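Local coordinates for protein LbaCas13a H328A (C2c2) (Lachnospiraceae bacterium NK4A179, PDB 5WLH) that binds pre-crRNA and acts as an RNA-guided, adenine-preferring ribonuclease, probably cleaving RNA through paired HEPN domains, at residues H614-F628 and L893-Y907. Sequence-based numbering, arbitrary orientation.
Sequences HNNGKWNKELISAMF and LISRVAGSSELQKWY
Phe628 lies with one face under Val897 and drives its edge into the face of Tyr907, a T-shaped pair with planes at 79° and centroids 5.0 Å apart. Val897 CG2 makes a CH-pi contact, 3.6 Å from Phe628 CE2, while Leu893 CD2 meets the far rim at Phe628 CZ. This is knobs-into-holes packing: Phe628 is the knob, set among Leu893, Ile894, Val897 and Tyr907, and its ring reaches them because CG stands opposite the backbone N (chi1 180°). Segments 621-628 and 893-898 run nearly antiparallel, and the former also leans on helix 901-911, consistent with joining two sequence-distant parts of a HEPN domain. The Trp619 indole has Gly617 CA over one face and Gln904 OE1 and Ser901 O at its edge. Its NE1 donates in the ring plane to Gln904 OE1 at 2.8 Å, almost straight at 173°.

The loop illustrates how a helix start can secure a loop that is distant in sequence. Ser901 OG accepts from Gly617 N at 2.8 Å, and Glu902 OE1 lies over a face of the poorly ordered His614 ring, 3.4 Å from CE1. Lys905 NZ bridges Glu902 and Asp605, the latter within an R-x4-H sequence of HEPN type, while His614 NE2 donates to Ala956 O. Farther along, water 1 donates to both Ser625 O and Ile894 O, linking the two backbones. The Gln904 amide is fixed at both ends: beyond the tryptophan bond, NE2 gives a weak bond to Lys621 O and a firmer one, 3.1 Å, to Val897 O, which Ser900 N reaches from the opposite face.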
loop_
_atom_site.group_PDB
_atom_site.type_symbol
_atom_site.label_atom_id
_atom_site.label_comp_id
_atom_site.label_asym_id
_atom_site.label_seq_id
_atom_site.Cartn_x
_atom_site.Cartn_y
_atom_site.Cartn_z
ATOM N N HIS A 614 -3.385 3.302 -29.167
ATOM C CA HIS A 614 -3.090 2.232 -28.221
ATOM C C HIS A 614 -2.238 1.147 -28.875
ATOM O O HIS A 614 -1.134 0.851 -28.410
ATOM C CB HIS A 614 -4.386 1.629 -27.671
ATOM C CG HIS A 614 -4.204 0.867 -26.395
ATOM N ND1 HIS A 614 -3.647 1.429 -25.265
ATOM C CD2 HIS A 614 -4.509 -0.410 -26.068
ATOM C CE1 HIS A 614 -3.615 0.530 -24.299
ATOM N NE2 HIS A 614 -4.134 -0.595 -24.759
ATOM N N ASN A 615 -2.769 0.554 -29.948
ATOM C CA ASN A 615 -2.057 -0.433 -30.749
ATOM C C ASN A 615 -1.420 0.182 -31.990
ATOM O O ASN A 615 -1.048 -0.549 -32.915
ATOM C CB ASN A 615 -2.992 -1.576 -31.156
ATOM C CG ASN A 615 -3.829 -2.090 -30.002
ATOM O OD1 ASN A 615 -3.469 -1.913 -28.835
ATOM N ND2 ASN A 615 -4.946 -2.733 -30.318
ATOM N N ASN A 616 -1.290 1.513 -32.027
ATOM C CA ASN A 616 -0.699 2.235 -33.158
ATOM C C ASN A 616 0.426 3.115 -32.622
ATOM O O ASN A 616 0.261 4.328 -32.469
ATOM C CB ASN A 616 -1.758 3.058 -33.898
ATOM C CG ASN A 616 -2.748 2.194 -34.656
ATOM O OD1 ASN A 616 -2.402 1.121 -35.155
ATOM N ND2 ASN A 616 -3.987 2.666 -34.756
ATOM N N GLY A 617 1.570 2.501 -32.332
ATOM C CA GLY A 617 2.716 3.267 -31.873
ATOM C C GLY A 617 3.331 4.075 -33.006
ATOM O O GLY A 617 3.503 3.588 -34.125
ATOM N N LYS A 618 3.664 5.333 -32.701
ATOM C CA LYS A 618 4.262 6.240 -33.678
ATOM C C LYS A 618 5.739 5.963 -33.917
ATOM O O LYS A 618 6.279 6.405 -34.940
ATOM C CB LYS A 618 4.110 7.693 -33.219
ATOM C CG LYS A 618 5.163 8.122 -32.196
ATOM C CD LYS A 618 4.800 9.430 -31.502
ATOM C CE LYS A 618 5.049 10.631 -32.398
ATOM N NZ LYS A 618 6.408 11.214 -32.206
ATOM N N TRP A 619 6.402 5.269 -32.995
ATOM C CA TRP A 619 7.824 4.994 -33.115
ATOM C C TRP A 619 8.071 3.956 -34.203
ATOM O O TRP A 619 7.152 3.443 -34.851
ATOM C CB TRP A 619 8.387 4.498 -31.782
ATOM C CG TRP A 619 7.686 3.271 -31.282
ATOM C CD1 TRP A 619 8.014 1.969 -31.542
ATOM C CD2 TRP A 619 6.533 3.230 -30.433
ATOM N NE1 TRP A 619 7.127 1.119 -30.917
ATOM C CE2 TRP A 619 6.207 1.871 -30.234
ATOM C CE3 TRP A 619 5.740 4.211 -29.822
ATOM C CZ2 TRP A 619 5.134 1.465 -29.436
ATOM C CZ3 TRP A 619 4.669 3.802 -29.037
ATOM C CH2 TRP A 619 4.376 2.442 -28.853
ATOM N N ASN A 620 9.340 3.619 -34.373
ATOM C CA ASN A 620 9.758 2.603 -35.330
ATOM C C ASN A 620 9.473 1.236 -34.724
ATOM O O ASN A 620 10.315 0.646 -34.046
ATOM C CB ASN A 620 11.231 2.771 -35.667
ATOM C CG ASN A 620 11.647 1.934 -36.840
ATOM O OD1 ASN A 620 11.060 0.883 -37.096
ATOM N ND2 ASN A 620 12.667 2.391 -37.566
ATOM N N LYS A 621 8.267 0.722 -34.974
ATOM C CA LYS A 621 7.885 -0.560 -34.390
ATOM C C LYS A 621 8.754 -1.683 -34.915
ATOM O O LYS A 621 9.023 -2.647 -34.194
ATOM C CB LYS A 621 6.414 -0.874 -34.680
ATOM C CG LYS A 621 5.428 0.177 -34.195
ATOM C CD LYS A 621 4.004 -0.242 -34.563
ATOM C CE LYS A 621 3.967 -0.946 -35.922
ATOM N NZ LYS A 621 2.832 -0.485 -36.765
ATOM N N GLU A 622 9.201 -1.584 -36.168
ATOM C CA GLU A 622 10.067 -2.625 -36.702
ATOM C C GLU A 622 11.391 -2.662 -35.952
ATOM O O GLU A 622 11.926 -3.740 -35.677
ATOM C CB GLU A 622 10.292 -2.404 -38.201
ATOM C CG GLU A 622 9.036 -2.651 -39.039
ATOM C CD GLU A 622 8.018 -1.516 -38.953
ATOM O OE1 GLU A 622 8.425 -0.337 -38.847
ATOM O OE2 GLU A 622 6.805 -1.807 -38.987
ATOM N N LEU A 623 11.929 -1.491 -35.609
ATOM C CA LEU A 623 13.183 -1.454 -34.863
ATOM C C LEU A 623 13.018 -2.089 -33.484
ATOM O O LEU A 623 13.769 -2.998 -33.114
ATOM C CB LEU A 623 13.674 -0.013 -34.750
ATOM C CG LEU A 623 14.823 0.266 -33.771
ATOM C CD1 LEU A 623 16.078 -0.548 -34.091
ATOM C CD2 LEU A 623 15.115 1.759 -33.737
ATOM N N ILE A 624 12.021 -1.634 -32.720
ATOM C CA ILE A 624 11.810 -2.162 -31.373
ATOM C C ILE A 624 11.546 -3.662 -31.421
ATOM O O ILE A 624 12.099 -4.433 -30.628
ATOM C CB ILE A 624 10.660 -1.404 -30.674
ATOM C CG1 ILE A 624 10.920 0.102 -30.677
ATOM C CG2 ILE A 624 10.479 -1.915 -29.234
ATOM C CD1 ILE A 624 12.183 0.519 -29.931
ATOM N N SER A 625 10.710 -4.102 -32.365
ATOM C CA SER A 625 10.414 -5.522 -32.508
ATOM C C SER A 625 11.663 -6.322 -32.849
ATOM O O SER A 625 11.857 -7.430 -32.337
ATOM C CB SER A 625 9.345 -5.723 -33.585
ATOM O OG SER A 625 9.290 -7.085 -33.972
ATOM N N ALA A 626 12.513 -5.788 -33.728
ATOM C CA ALA A 626 13.747 -6.490 -34.067
ATOM C C ALA A 626 14.705 -6.519 -32.890
ATOM O O ALA A 626 15.450 -7.494 -32.718
ATOM C CB ALA A 626 14.415 -5.833 -35.280
ATOM N N MET A 627 14.712 -5.466 -32.076
ATOM C CA MET A 627 15.541 -5.489 -30.875
ATOM C C MET A 627 15.035 -6.524 -29.883
ATOM O O MET A 627 15.834 -7.233 -29.256
ATOM C CB MET A 627 15.583 -4.110 -30.234
ATOM C CG MET A 627 16.471 -3.128 -30.963
ATOM S SD MET A 627 16.524 -1.525 -30.154
ATOM C CE MET A 627 17.730 -1.794 -28.845
ATOM N N PHE A 628 13.712 -6.640 -29.737
ATOM C CA PHE A 628 13.174 -7.686 -28.878
ATOM C C PHE A 628 13.587 -9.063 -29.373
ATOM O O PHE A 628 14.048 -9.902 -28.592
ATOM C CB PHE A 628 11.654 -7.609 -28.795
ATOM C CG PHE A 628 11.062 -8.681 -27.923
ATOM C CD1 PHE A 628 11.141 -8.582 -26.538
ATOM C CD2 PHE A 628 10.465 -9.800 -28.476
ATOM C CE1 PHE A 628 10.611 -9.574 -25.735
ATOM C CE2 PHE A 628 9.935 -10.791 -27.680
ATOM C CZ PHE A 628 10.018 -10.681 -26.299
ATOM N N LEU A 893 6.176 -15.770 -29.006
ATOM C CA LEU A 893 6.172 -14.410 -28.477
ATOM C C LEU A 893 6.784 -13.415 -29.453
ATOM O O LEU A 893 6.343 -12.258 -29.521
ATOM C CB LEU A 893 6.925 -14.383 -27.149
ATOM C CG LEU A 893 6.879 -13.076 -26.373
ATOM C CD1 LEU A 893 5.427 -12.668 -26.117
ATOM C CD2 LEU A 893 7.661 -13.233 -25.073
ATOM N N ILE A 894 7.798 -13.840 -30.209
ATOM C CA ILE A 894 8.485 -12.931 -31.126
ATOM C C ILE A 894 7.494 -12.318 -32.108
ATOM O O ILE A 894 7.433 -11.095 -32.267
ATOM C CB ILE A 894 9.622 -13.669 -31.855
ATOM C CG1 ILE A 894 10.706 -14.086 -30.857
ATOM C CG2 ILE A 894 10.203 -12.800 -32.961
ATOM C CD1 ILE A 894 11.655 -15.143 -31.407
ATOM N N SER A 895 6.697 -13.155 -32.779
ATOM C CA SER A 895 5.747 -12.619 -33.751
ATOM C C SER A 895 4.671 -11.775 -33.077
ATOM O O SER A 895 4.175 -10.810 -33.670
ATOM C CB SER A 895 5.110 -13.751 -34.570
ATOM O OG SER A 895 4.375 -14.642 -33.749
ATOM N N ARG A 896 4.307 -12.102 -31.836
ATOM C CA ARG A 896 3.264 -11.330 -31.174
ATOM C C ARG A 896 3.771 -9.951 -30.768
ATOM O O ARG A 896 3.035 -8.966 -30.866
ATOM C CB ARG A 896 2.714 -12.114 -29.987
ATOM C CG ARG A 896 1.934 -13.350 -30.441
ATOM C CD ARG A 896 1.062 -13.935 -29.343
ATOM N NE ARG A 896 1.843 -14.542 -28.268
ATOM C CZ ARG A 896 2.309 -15.791 -28.269
ATOM N NH1 ARG A 896 2.096 -16.591 -29.308
ATOM N NH2 ARG A 896 3.001 -16.240 -27.230
ATOM N N VAL A 897 5.030 -9.852 -30.331
ATOM C CA VAL A 897 5.604 -8.538 -30.049
ATOM C C VAL A 897 5.755 -7.731 -31.331
ATOM O O VAL A 897 5.540 -6.513 -31.340
ATOM C CB VAL A 897 6.944 -8.681 -29.311
ATOM C CG1 VAL A 897 7.689 -7.331 -29.265
ATOM C CG2 VAL A 897 6.679 -9.201 -27.914
ATOM N N ALA A 898 6.110 -8.393 -32.438
ATOM C CA ALA A 898 6.237 -7.679 -33.707
ATOM C C ALA A 898 4.939 -6.972 -34.073
ATOM O O ALA A 898 4.955 -5.839 -34.563
ATOM C CB ALA A 898 6.652 -8.652 -34.816
ATOM N N GLY A 899 3.803 -7.610 -33.815
ATOM C CA GLY A 899 2.513 -7.059 -34.169
ATOM C C GLY A 899 1.782 -6.306 -33.077
ATOM O O GLY A 899 0.597 -5.994 -33.257
ATOM N N SER A 900 2.437 -5.993 -31.955
ATOM C CA SER A 900 1.776 -5.341 -30.827
ATOM C C SER A 900 2.599 -4.154 -30.332
ATOM O O SER A 900 3.643 -4.331 -29.691
ATOM C CB SER A 900 1.541 -6.339 -29.691
ATOM O OG SER A 900 1.026 -5.682 -28.547
ATOM N N SER A 901 2.105 -2.945 -30.599
ATOM C CA SER A 901 2.642 -1.749 -29.954
ATOM C C SER A 901 2.588 -1.853 -28.431
ATOM O O SER A 901 3.505 -1.392 -27.737
ATOM C CB SER A 901 1.867 -0.516 -30.418
ATOM O OG SER A 901 2.266 -0.132 -31.718
ATOM N N GLU A 902 1.528 -2.457 -27.888
ATOM C CA GLU A 902 1.398 -2.529 -26.433
ATOM C C GLU A 902 2.438 -3.461 -25.820
ATOM O O GLU A 902 3.028 -3.135 -24.782
ATOM C CB GLU A 902 -0.014 -2.961 -26.040
ATOM C CG GLU A 902 -0.222 -3.036 -24.524
ATOM C CD GLU A 902 -0.279 -1.672 -23.862
ATOM O OE1 GLU A 902 -0.467 -0.659 -24.583
ATOM O OE2 GLU A 902 -0.141 -1.618 -22.615
ATOM N N LEU A 903 2.677 -4.627 -26.434
ATOM C CA LEU A 903 3.760 -5.481 -25.944
ATOM C C LEU A 903 5.099 -4.759 -26.027
ATOM O O LEU A 903 5.931 -4.870 -25.119
ATOM C CB LEU A 903 3.810 -6.797 -26.724
ATOM C CG LEU A 903 2.775 -7.842 -26.292
ATOM C CD1 LEU A 903 2.874 -9.097 -27.154
ATOM C CD2 LEU A 903 2.896 -8.197 -24.785
ATOM N N GLN A 904 5.322 -3.985 -27.095
ATOM C CA GLN A 904 6.566 -3.226 -27.185
ATOM C C GLN A 904 6.718 -2.235 -26.029
ATOM O O GLN A 904 7.831 -2.013 -25.534
ATOM C CB GLN A 904 6.644 -2.529 -28.539
ATOM C CG GLN A 904 6.768 -3.563 -29.679
ATOM C CD GLN A 904 6.868 -2.908 -31.055
ATOM O OE1 GLN A 904 7.036 -1.698 -31.169
ATOM N NE2 GLN A 904 6.716 -3.710 -32.097
ATOM N N LYS A 905 5.620 -1.627 -25.587
ATOM C CA LYS A 905 5.694 -0.736 -24.434
ATOM C C LYS A 905 6.119 -1.484 -23.177
ATOM O O LYS A 905 6.987 -1.015 -22.429
ATOM C CB LYS A 905 4.346 -0.064 -24.180
ATOM C CG LYS A 905 3.843 0.861 -25.260
ATOM C CD LYS A 905 2.518 1.428 -24.742
ATOM C CE LYS A 905 1.617 1.859 -25.852
ATOM N NZ LYS A 905 0.293 2.213 -25.286
ATOM N N TRP A 906 5.467 -2.614 -22.884
ATOM C CA TRP A 906 5.854 -3.384 -21.701
ATOM C C TRP A 906 7.317 -3.774 -21.777
ATOM O O TRP A 906 8.034 -3.766 -20.770
ATOM C CB TRP A 906 4.999 -4.642 -21.568
ATOM C CG TRP A 906 3.626 -4.364 -21.134
ATOM C CD1 TRP A 906 2.517 -4.294 -21.926
ATOM C CD2 TRP A 906 3.186 -4.101 -19.798
ATOM N NE1 TRP A 906 1.409 -4.008 -21.163
ATOM C CE2 TRP A 906 1.792 -3.890 -19.852
ATOM C CE3 TRP A 906 3.834 -4.027 -18.562
ATOM C CZ2 TRP A 906 1.036 -3.599 -18.720
ATOM C CZ3 TRP A 906 3.079 -3.749 -17.435
ATOM C CH2 TRP A 906 1.696 -3.540 -17.522
ATOM N N TYR A 907 7.767 -4.138 -22.972
ATOM C CA TYR A 907 9.162 -4.472 -23.188
ATOM C C TYR A 907 10.080 -3.322 -22.815
ATOM O O TYR A 907 10.948 -3.466 -21.946
ATOM C CB TYR A 907 9.359 -4.863 -24.649
ATOM C CG TYR A 907 10.797 -5.054 -25.042
ATOM C CD1 TYR A 907 11.681 -5.763 -24.230
ATOM C CD2 TYR A 907 11.264 -4.558 -26.258
ATOM C CE1 TYR A 907 13.009 -5.942 -24.612
ATOM C CE2 TYR A 907 12.571 -4.734 -26.648
ATOM C CZ TYR A 907 13.443 -5.437 -25.832
ATOM O OH TYR A 907 14.753 -5.614 -26.234
HETATM O O HOH W 1 9.795 -9.594 -32.339
#